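EvdO1 (PDB 4XBZ) probably catalyses an oxidative cyclization in orthosomycin antibiotic biosynthesis, as a metal-dependent oxygenase related to phytanoyl-CoA dioxygenase. Local coordinates at residues 179-184 with 259-264; 57-62 with 234-239. One frame throughout, in Å; residues are numbered along the deposited sequence.

Both contacts are buried antiparallel strand pairs in one sheet of the double-stranded beta-helix, their centres about 11 Å apart. Contact 1 joins strand 179-184 to strand 256-263, and contact 2 joins strand 57-61 to strand 235-239. The inner strands of the two pairs are neighbours, so the four run side by side through the sheet. In both, one face is largely apolar and lies against helix 125-134. The other differs with position. In contact 1 it carries Asp180, whose side chain is about 5 Å from the nickel, and the salt-bridged pair Glu260 and Arg262. In contact 2 it is largely aliphatic, with His238 near the metal at one end and a salt bridge at the partly exposed other.

Contact 1 of 2, residues 179-184 with 259-264; sequences IDAGIY and FEYRPA
Ile179 and Tyr261 form a hydrogen-bonded antiparallel pair, Ile179 N giving to Tyr261 O at 3.0 Å and Ile179 O receiving Tyr261 N. The same Ile179 O takes a CA-H...O contact from Glu260 and lies 3.3 Å from Glu260 CG. Asp180 and Glu260 form the non-hydrogen-bonded pair, where the CA atoms come closest, 4.4 Å apart. The carboxylates do not touch, Asp180 OD1 staying 5.0 Å from Glu260 OE2, as probably suits two like charges, their planes 43° apart. Glu260, with CG anti to the backbone N (chi1 -168°), extends instead to Arg262, whose NE meets Glu260 OE1 at 2.6 Å from above the carboxylate plane; Thr142 also bonds to OE1. A glutamine here would probably leave the Arg262 guanidinium without its charged mate. These strands belong to the double-stranded beta-helix of the PhyH-type oxygenases; Asp180 lies on the face near the nickel, beside the metal ligand Asp162. On the other face, next to helix 125-134, Ala181 CB meets the edge of the Tyr261 ring at CE1, 4.2 Å away. Ala181 N binds Phe259 O at 2.7 Å, and Ala181 O receives Phe259 N. Further along, Ile183 CD1 reaches Phe259 CE2 at 4.2 Å.

Contact 2 of 2, residues 57-62 with 234-239; sequences VLVVRG and DLLLHN
Leu58 and Leu237, then Val60 and Leu235, form the hydrogen-bonded pairs of two antiparallel strands whose axes approach to 4.8 Å. They are neighbours in the larger sheet of the double-stranded beta-helix, strand 235-239 lying between strands 57-61 and 179-184. Their straightest backbone bond runs from Val60 N to Leu235 O, 2.7 Å long with 171° at the hydrogen. On the face turned to helices 46-55 and 125-134, Leu58 and Leu237 lie side by side, as do Val60 and Leu235. Leu237 CG is anti to its carbonyl carbon (chi1 -58°), and from there its CD1 reaches both Leu58 CD2 at 3.8 Å and Val60 CG2 at 3.7 Å. On the other face Leu236 CD1 touches Val57 CG2 and Val59 CG2, 3.9 and 4.0 Å away. His238 touches Val57 through CB, but its ring leads away toward the metal site, where NE2 bonds to the nickel ligand Asp162. At the far end Asp234 offers its two carboxylate oxygens to two donors across the contact. OD2 takes Arg61 NH1 in a salt bridge from above the carboxylate plane, and Gln231 N as well; Arg61 also bonds to Glu36 and Val229 O. OD1 receives Gly62 N at 2.9 Å, nearly along its C-O bond.

Contact 1 of 2, residues 179-184 with 259-264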
# COMPACT_ATOMS: atom_id res chain seq x y z
N ILE A 179 -5.96 -2.71 7.63
CA ILE A 179 -5.11 -2.26 8.72
C ILE A 179 -5.91 -1.85 9.96
O ILE A 179 -6.91 -1.13 9.87
CB ILE A 179 -4.23 -1.07 8.27
CG1 ILE A 179 -3.42 -1.44 7.02
CG2 ILE A 179 -3.33 -0.59 9.41
CD1 ILE A 179 -2.50 -0.33 6.55
N ASP A 180 -5.45 -2.34 11.11
CA ASP A 180 -5.86 -1.87 12.43
C ASP A 180 -4.99 -0.72 12.91
O ASP A 180 -3.77 -0.86 13.01
CB ASP A 180 -5.76 -3.01 13.44
CG ASP A 180 -7.08 -3.66 13.70
OD1 ASP A 180 -8.10 -2.94 13.65
OD2 ASP A 180 -7.08 -4.88 13.94
N ALA A 181 -5.60 0.41 13.23
CA ALA A 181 -4.88 1.49 13.89
C ALA A 181 -5.27 1.50 15.36
O ALA A 181 -6.45 1.71 15.70
CB ALA A 181 -5.16 2.82 13.25
N GLY A 182 -4.29 1.25 16.22
CA GLY A 182 -4.52 1.18 17.66
C GLY A 182 -3.97 2.43 18.30
O GLY A 182 -2.75 2.64 18.31
N ILE A 183 -4.86 3.28 18.79
CA ILE A 183 -4.45 4.51 19.45
C ILE A 183 -4.49 4.33 20.98
O ILE A 183 -5.53 4.02 21.56
CB ILE A 183 -5.33 5.67 19.00
CG1 ILE A 183 -5.32 5.70 17.47
CG2 ILE A 183 -4.85 6.98 19.58
CD1 ILE A 183 -6.16 6.79 16.86
N TYR A 184 -3.34 4.50 21.61
CA TYR A 184 -3.18 4.13 23.01
C TYR A 184 -3.50 5.26 23.97
O TYR A 184 -2.91 6.35 23.91
CB TYR A 184 -1.75 3.62 23.24
CG TYR A 184 -1.58 2.21 22.76
CD1 TYR A 184 -1.73 1.89 21.42
CD2 TYR A 184 -1.29 1.19 23.65
CE1 TYR A 184 -1.60 0.60 20.97
CE2 TYR A 184 -1.13 -0.11 23.21
CZ TYR A 184 -1.29 -0.40 21.86
OH TYR A 184 -1.16 -1.69 21.40
N PHE A 259 -9.28 1.72 15.18
CA PHE A 259 -9.89 1.99 13.88
C PHE A 259 -9.35 1.03 12.81
O PHE A 259 -8.16 1.07 12.53
CB PHE A 259 -9.58 3.41 13.42
CG PHE A 259 -10.10 4.49 14.32
CD1 PHE A 259 -11.17 4.26 15.19
CD2 PHE A 259 -9.53 5.76 14.27
CE1 PHE A 259 -11.63 5.28 16.00
CE2 PHE A 259 -9.99 6.77 15.09
CZ PHE A 259 -11.04 6.54 15.95
N GLU A 260 -10.19 0.17 12.22
CA GLU A 260 -9.78 -0.56 11.01
C GLU A 260 -10.11 0.20 9.72
O GLU A 260 -11.09 0.94 9.64
CB GLU A 260 -10.40 -1.95 10.91
CG GLU A 260 -9.73 -2.81 9.81
CD GLU A 260 -10.58 -4.01 9.34
OE1 GLU A 260 -11.55 -3.82 8.56
OE2 GLU A 260 -10.26 -5.15 9.74
N TYR A 261 -9.25 0.02 8.72
CA TYR A 261 -9.45 0.60 7.40
C TYR A 261 -9.28 -0.50 6.36
O TYR A 261 -8.50 -1.42 6.57
CB TYR A 261 -8.46 1.73 7.15
CG TYR A 261 -8.56 2.86 8.15
CD1 TYR A 261 -7.82 2.84 9.32
CD2 TYR A 261 -9.42 3.94 7.92
CE1 TYR A 261 -7.90 3.87 10.23
CE2 TYR A 261 -9.52 4.97 8.83
CZ TYR A 261 -8.75 4.93 9.99
OH TYR A 261 -8.84 5.95 10.91
N ARG A 262 -10.03 -0.40 5.26
CA ARG A 262 -9.84 -1.26 4.09
C ARG A 262 -9.98 -0.44 2.80
O ARG A 262 -10.56 0.65 2.82
CB ARG A 262 -10.86 -2.41 4.07
CG ARG A 262 -10.80 -3.32 5.26
CD ARG A 262 -11.80 -4.48 5.17
NE ARG A 262 -11.81 -5.25 6.41
CZ ARG A 262 -11.69 -6.57 6.51
NH1 ARG A 262 -11.56 -7.33 5.42
NH2 ARG A 262 -11.70 -7.14 7.72
N PRO A 263 -9.47 -0.96 1.68
CA PRO A 263 -9.71 -0.22 0.43
C PRO A 263 -11.15 -0.39 -0.05
O PRO A 263 -11.70 -1.48 0.06
CB PRO A 263 -8.72 -0.87 -0.56
CG PRO A 263 -7.66 -1.50 0.33
CD PRO A 263 -8.45 -2.01 1.51
N ALA A 264 -11.76 0.68 -0.56
CA ALA A 264 -13.13 0.60 -1.10
C ALA A 264 -13.28 -0.43 -2.22
O ALA A 264 -14.27 -1.16 -2.27
CB ALA A 264 -13.59 1.97 -1.60

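Contact 2 of 2, residues 57-62 with 234-239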
# COMPACT_ATOMS: atom_id res chain seq x y z
N VAL A 57 3.79 -4.46 10.65
CA VAL A 57 3.61 -3.70 11.88
C VAL A 57 4.46 -2.42 11.83
O VAL A 57 5.52 -2.39 11.21
CB VAL A 57 3.98 -4.59 13.10
CG1 VAL A 57 5.48 -4.63 13.32
CG2 VAL A 57 3.26 -4.14 14.35
N LEU A 58 3.95 -1.35 12.45
CA LEU A 58 4.64 -0.05 12.51
C LEU A 58 4.19 0.78 13.70
O LEU A 58 2.98 1.00 13.89
CB LEU A 58 4.41 0.75 11.22
CG LEU A 58 4.96 2.18 11.24
CD1 LEU A 58 6.48 2.14 11.31
CD2 LEU A 58 4.49 3.03 10.06
N VAL A 59 5.15 1.23 14.50
CA VAL A 59 4.89 2.16 15.61
C VAL A 59 5.00 3.61 15.15
O VAL A 59 5.99 4.00 14.53
CB VAL A 59 5.86 1.97 16.79
CG1 VAL A 59 5.72 3.11 17.80
CG2 VAL A 59 5.64 0.65 17.46
N VAL A 60 3.97 4.39 15.45
CA VAL A 60 3.98 5.82 15.18
C VAL A 60 3.97 6.59 16.51
O VAL A 60 2.95 6.58 17.23
CB VAL A 60 2.76 6.23 14.35
CG1 VAL A 60 2.73 7.73 14.16
CG2 VAL A 60 2.77 5.49 12.99
N ARG A 61 5.08 7.25 16.83
CA ARG A 61 5.20 8.00 18.09
C ARG A 61 4.59 9.39 17.99
O ARG A 61 4.67 10.03 16.94
CB ARG A 61 6.67 8.14 18.53
CG ARG A 61 7.42 6.83 18.72
CD ARG A 61 6.88 6.00 19.87
NE ARG A 61 7.72 4.82 20.08
CZ ARG A 61 7.43 3.82 20.92
NH1 ARG A 61 6.32 3.86 21.66
NH2 ARG A 61 8.27 2.79 21.02
N GLY A 62 3.98 9.85 19.08
CA GLY A 62 3.45 11.21 19.16
C GLY A 62 2.39 11.62 18.15
O GLY A 62 2.42 12.74 17.64
N ASP A 234 0.49 7.39 21.48
CA ASP A 234 1.22 6.71 20.41
C ASP A 234 0.25 5.85 19.63
O ASP A 234 -0.83 5.54 20.12
CB ASP A 234 2.34 5.82 20.94
CG ASP A 234 3.54 6.59 21.38
OD1 ASP A 234 3.66 7.79 21.03
OD2 ASP A 234 4.38 5.98 22.07
N LEU A 235 0.68 5.43 18.44
CA LEU A 235 -0.17 4.70 17.51
C LEU A 235 0.49 3.42 17.00
O LEU A 235 1.60 3.45 16.44
CB LEU A 235 -0.53 5.61 16.32
CG LEU A 235 -1.05 4.91 15.06
CD1 LEU A 235 -2.43 4.33 15.26
CD2 LEU A 235 -1.00 5.84 13.85
N LEU A 236 -0.18 2.30 17.20
CA LEU A 236 0.28 1.04 16.63
C LEU A 236 -0.54 0.67 15.38
O LEU A 236 -1.76 0.52 15.43
CB LEU A 236 0.23 -0.10 17.65
CG LEU A 236 0.75 -1.45 17.12
CD1 LEU A 236 2.25 -1.39 16.89
CD2 LEU A 236 0.40 -2.61 18.04
N LEU A 237 0.16 0.55 14.26
CA LEU A 237 -0.41 0.09 13.00
C LEU A 237 -0.10 -1.38 12.85
O LEU A 237 1.08 -1.78 12.90
CB LEU A 237 0.17 0.88 11.82
CG LEU A 237 -0.05 2.39 11.92
CD1 LEU A 237 0.83 3.17 10.94
CD2 LEU A 237 -1.52 2.73 11.72
N HIS A 238 -1.12 -2.21 12.69
CA HIS A 238 -0.83 -3.59 12.34
C HIS A 238 -1.72 -4.17 11.26
O HIS A 238 -2.92 -3.88 11.14
CB HIS A 238 -0.81 -4.48 13.62
CG HIS A 238 -2.14 -5.01 14.06
ND1 HIS A 238 -2.83 -4.47 15.13
CD2 HIS A 238 -2.84 -6.10 13.68
CE1 HIS A 238 -3.93 -5.17 15.34
NE2 HIS A 238 -3.96 -6.17 14.48
N ASN A 239 -1.06 -4.94 10.41
CA ASN A 239 -1.67 -5.77 9.39
C ASN A 239 -2.48 -6.85 10.07
O ASN A 239 -1.98 -7.52 10.97
CB ASN A 239 -0.57 -6.36 8.52
CG ASN A 239 -1.09 -7.08 7.30
OD1 ASN A 239 -2.18 -7.66 7.31
ND2 ASN A 239 -0.29 -7.08 6.25